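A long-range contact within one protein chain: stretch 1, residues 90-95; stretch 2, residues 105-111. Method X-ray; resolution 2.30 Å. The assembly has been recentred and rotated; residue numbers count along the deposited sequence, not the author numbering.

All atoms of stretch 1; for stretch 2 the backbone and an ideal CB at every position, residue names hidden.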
# COMPACT_ATOMS: atom_id res chain seq x y z
N PRO A 90 1.89 -5.40 31.04
CA PRO A 90 2.83 -6.54 31.14
C PRO A 90 2.92 -7.39 29.84
O PRO A 90 3.95 -8.00 29.59
CB PRO A 90 2.29 -7.36 32.30
CG PRO A 90 1.04 -6.68 32.79
CD PRO A 90 0.73 -5.52 31.95
N GLU A 91 1.86 -7.37 29.04
CA GLU A 91 1.84 -8.04 27.77
C GLU A 91 2.68 -7.33 26.72
O GLU A 91 2.98 -7.95 25.73
CB GLU A 91 0.42 -8.19 27.18
CG GLU A 91 -0.52 -8.96 28.06
CD GLU A 91 -1.27 -8.08 29.08
OE1 GLU A 91 -0.93 -6.87 29.25
OE2 GLU A 91 -2.20 -8.62 29.72
N VAL A 92 3.03 -6.06 26.89
CA VAL A 92 3.85 -5.38 25.89
C VAL A 92 5.30 -5.66 26.28
O VAL A 92 5.83 -5.07 27.25
CB VAL A 92 3.58 -3.86 25.83
CG1 VAL A 92 4.55 -3.17 24.84
CG2 VAL A 92 2.10 -3.61 25.55
N VAL A 93 5.91 -6.60 25.57
CA VAL A 93 7.21 -7.06 26.02
C VAL A 93 8.33 -6.28 25.31
O VAL A 93 9.48 -6.22 25.80
CB VAL A 93 7.35 -8.59 25.95
CG1 VAL A 93 6.47 -9.25 27.05
CG2 VAL A 93 7.08 -9.10 24.58
N GLU A 94 7.98 -5.65 24.19
CA GLU A 94 8.93 -4.83 23.45
C GLU A 94 8.16 -3.71 22.84
O GLU A 94 7.04 -3.90 22.42
CB GLU A 94 9.67 -5.64 22.35
CG GLU A 94 10.50 -6.74 22.88
CD GLU A 94 11.17 -7.61 21.78
OE1 GLU A 94 11.54 -7.08 20.72
OE2 GLU A 94 11.34 -8.83 22.04
N PHE A 95 8.79 -2.56 22.75
CA PHE A 95 8.10 -1.32 22.37
C PHE A 95 9.13 -0.38 21.77
O PHE A 95 10.11 0.00 22.45
CB PHE A 95 7.46 -0.73 23.63
CG PHE A 95 6.69 0.55 23.43
CD1 PHE A 95 6.16 0.93 22.21
CD2 PHE A 95 6.42 1.33 24.53
CE1 PHE A 95 5.39 2.10 22.09
CE2 PHE A 95 5.68 2.52 24.40
CZ PHE A 95 5.15 2.89 23.18
N UNK A 105 6.15 0.32 17.02
CA UNK A 105 5.99 -1.12 16.89
C UNK A 105 6.05 -1.76 18.28
O UNK A 105 7.02 -1.56 19.03
CB UNK A 105 7.06 -1.71 15.97
N UNK A 106 5.00 -2.52 18.60
CA UNK A 106 4.95 -3.30 19.85
C UNK A 106 5.00 -4.79 19.53
O UNK A 106 4.45 -5.22 18.52
CB UNK A 106 3.69 -2.97 20.65
N UNK A 107 5.67 -5.54 20.40
CA UNK A 107 5.51 -6.99 20.48
C UNK A 107 4.74 -7.35 21.73
O UNK A 107 5.12 -6.96 22.84
CB UNK A 107 6.87 -7.70 20.47
N UNK A 108 3.65 -8.09 21.52
CA UNK A 108 2.68 -8.42 22.57
C UNK A 108 2.60 -9.93 22.65
O UNK A 108 2.62 -10.60 21.62
CB UNK A 108 1.31 -7.81 22.29
N UNK A 109 2.55 -10.46 23.87
CA UNK A 109 2.37 -11.91 24.08
C UNK A 109 1.08 -12.18 24.92
O UNK A 109 0.77 -11.49 25.91
CB UNK A 109 3.60 -12.50 24.78
N UNK A 110 0.34 -13.21 24.48
CA UNK A 110 -0.96 -13.59 25.02
C UNK A 110 -1.14 -15.09 24.70
O UNK A 110 -0.41 -15.64 23.87
CB UNK A 110 -2.09 -12.74 24.43
N UNK A 111 -2.12 -15.77 25.36
CA UNK A 111 -2.39 -17.19 25.03
C UNK A 111 -3.12 -17.42 23.70
O UNK A 111 -2.92 -18.46 23.06
CB UNK A 111 -3.22 -17.82 26.15

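The two stretches run antiparallel, their strand axes 161° apart and 4.7 Å at closest approach, with a bulge between Val92 and Glu94.

At position 105 the CA-to-CB bond points sideways, and no atom of stretch 1 lies within 5.5 Å of the ideal CB. The extended backbone favours a strand former but leaves the choice wide. The residue is Leu105; its contribution here is from the backbone, where its O receives a CA-H...O contact from Phe95 CA at 3.5 Å.

Position 106 directs its CB to the face occupied by Val92 and Phe95. The ideal CB lies 4.3 Å from Val92 CG1 and 4.9 Å from Phe95 CD1, an apolar setting that would suit leucine, isoleucine, valine or methionine. Leu106 is found, with chi1 m and chi2 p. Its branched end reaches both neighbours, CG lying 4.1 Å from Val92 CG1 and CD1 3.8 Å from Phe95 CD1.

Position 107 points to the other face, with its ideal CB 4.0 Å from Glu94 CB and 4.4 Å from Val93 CG2. The carboxylate of Glu94 invites a long cationic side chain, lysine or arginine, although a polar one such as glutamine could also answer it. The deposited Arg107 forms a salt bridge, NE to Glu94 OE2 at 3.1 Å, with a weak second hydrogen bond from NH1 to the same OE2 at 3.4 Å. A water accepts from Arg107 NH1 and donates to Glu94 OE2, linking the charged groups a second way. Val93 CG2 lies over one face of the guanidinium, while OE2 meets its edge. In the backbone, Arg107 N donates to Glu94 O (2.9 Å), and Arg107 O accepts from both Val93 N (2.9 Å) and, weakly, Glu94 N (3.4 Å); this shared acceptor accommodates the bulge.

Position 108 returns to the Val92 side, its ideal CB 3.8 Å from Glu91 O. A compact beta-branched residue, valine or isoleucine, would fit, as might alanine or threonine. Val108 places CG2 4.3 Å from Val92 CG2 and CG1 4.0 Å from Glu91 CB, and its CA makes a CA-H...O contact with Glu91 O at 3.2 Å.

At position 109 the CB points sideways, 4.9 Å from Val93 CG2, so a modest aliphatic group is suitable. Val109 brings CG2 to 3.9 Å from Val93 CG1, while its N donates to Glu91 O at 3.2 Å.

Position 110 offers only a distant approach to Glu91 CG and tolerates many residues; Val110 touches it with CG1 at 4.2 Å. Position 111 lies out of reach, and Pro111, with phi -74°, makes no contact.

Stretch 2 105-111: LLRVVVP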
# COMPACT_ATOMS: atom_id res chain seq x y z
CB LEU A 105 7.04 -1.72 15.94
CG LEU A 105 6.91 -3.23 15.60
CD1 LEU A 105 5.57 -3.57 14.91
CD2 LEU A 105 8.10 -3.73 14.75
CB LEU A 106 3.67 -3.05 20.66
CG LEU A 106 3.23 -1.70 21.22
CD1 LEU A 106 3.30 -0.56 20.22
CD2 LEU A 106 1.75 -1.87 21.75
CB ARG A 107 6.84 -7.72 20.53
CG ARG A 107 6.66 -9.20 20.38
CD ARG A 107 7.95 -9.96 20.06
NE ARG A 107 8.74 -10.23 21.26
CZ ARG A 107 8.60 -11.26 22.11
NH1 ARG A 107 9.41 -11.34 23.15
NH2 ARG A 107 7.67 -12.18 21.97
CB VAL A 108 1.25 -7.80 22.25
CG1 VAL A 108 0.13 -8.36 23.17
CG2 VAL A 108 1.32 -6.24 22.29
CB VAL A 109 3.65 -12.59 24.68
CG1 VAL A 109 4.88 -12.41 23.70
CG2 VAL A 109 3.97 -12.01 26.02
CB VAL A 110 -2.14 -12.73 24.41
CG1 VAL A 110 -2.12 -11.29 24.95
CG2 VAL A 110 -2.12 -12.74 22.89
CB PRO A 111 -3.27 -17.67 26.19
CG PRO A 111 -3.89 -16.40 26.74
CD PRO A 111 -2.83 -15.34 26.58
O HOH W 1 11.29 -9.94 24.81
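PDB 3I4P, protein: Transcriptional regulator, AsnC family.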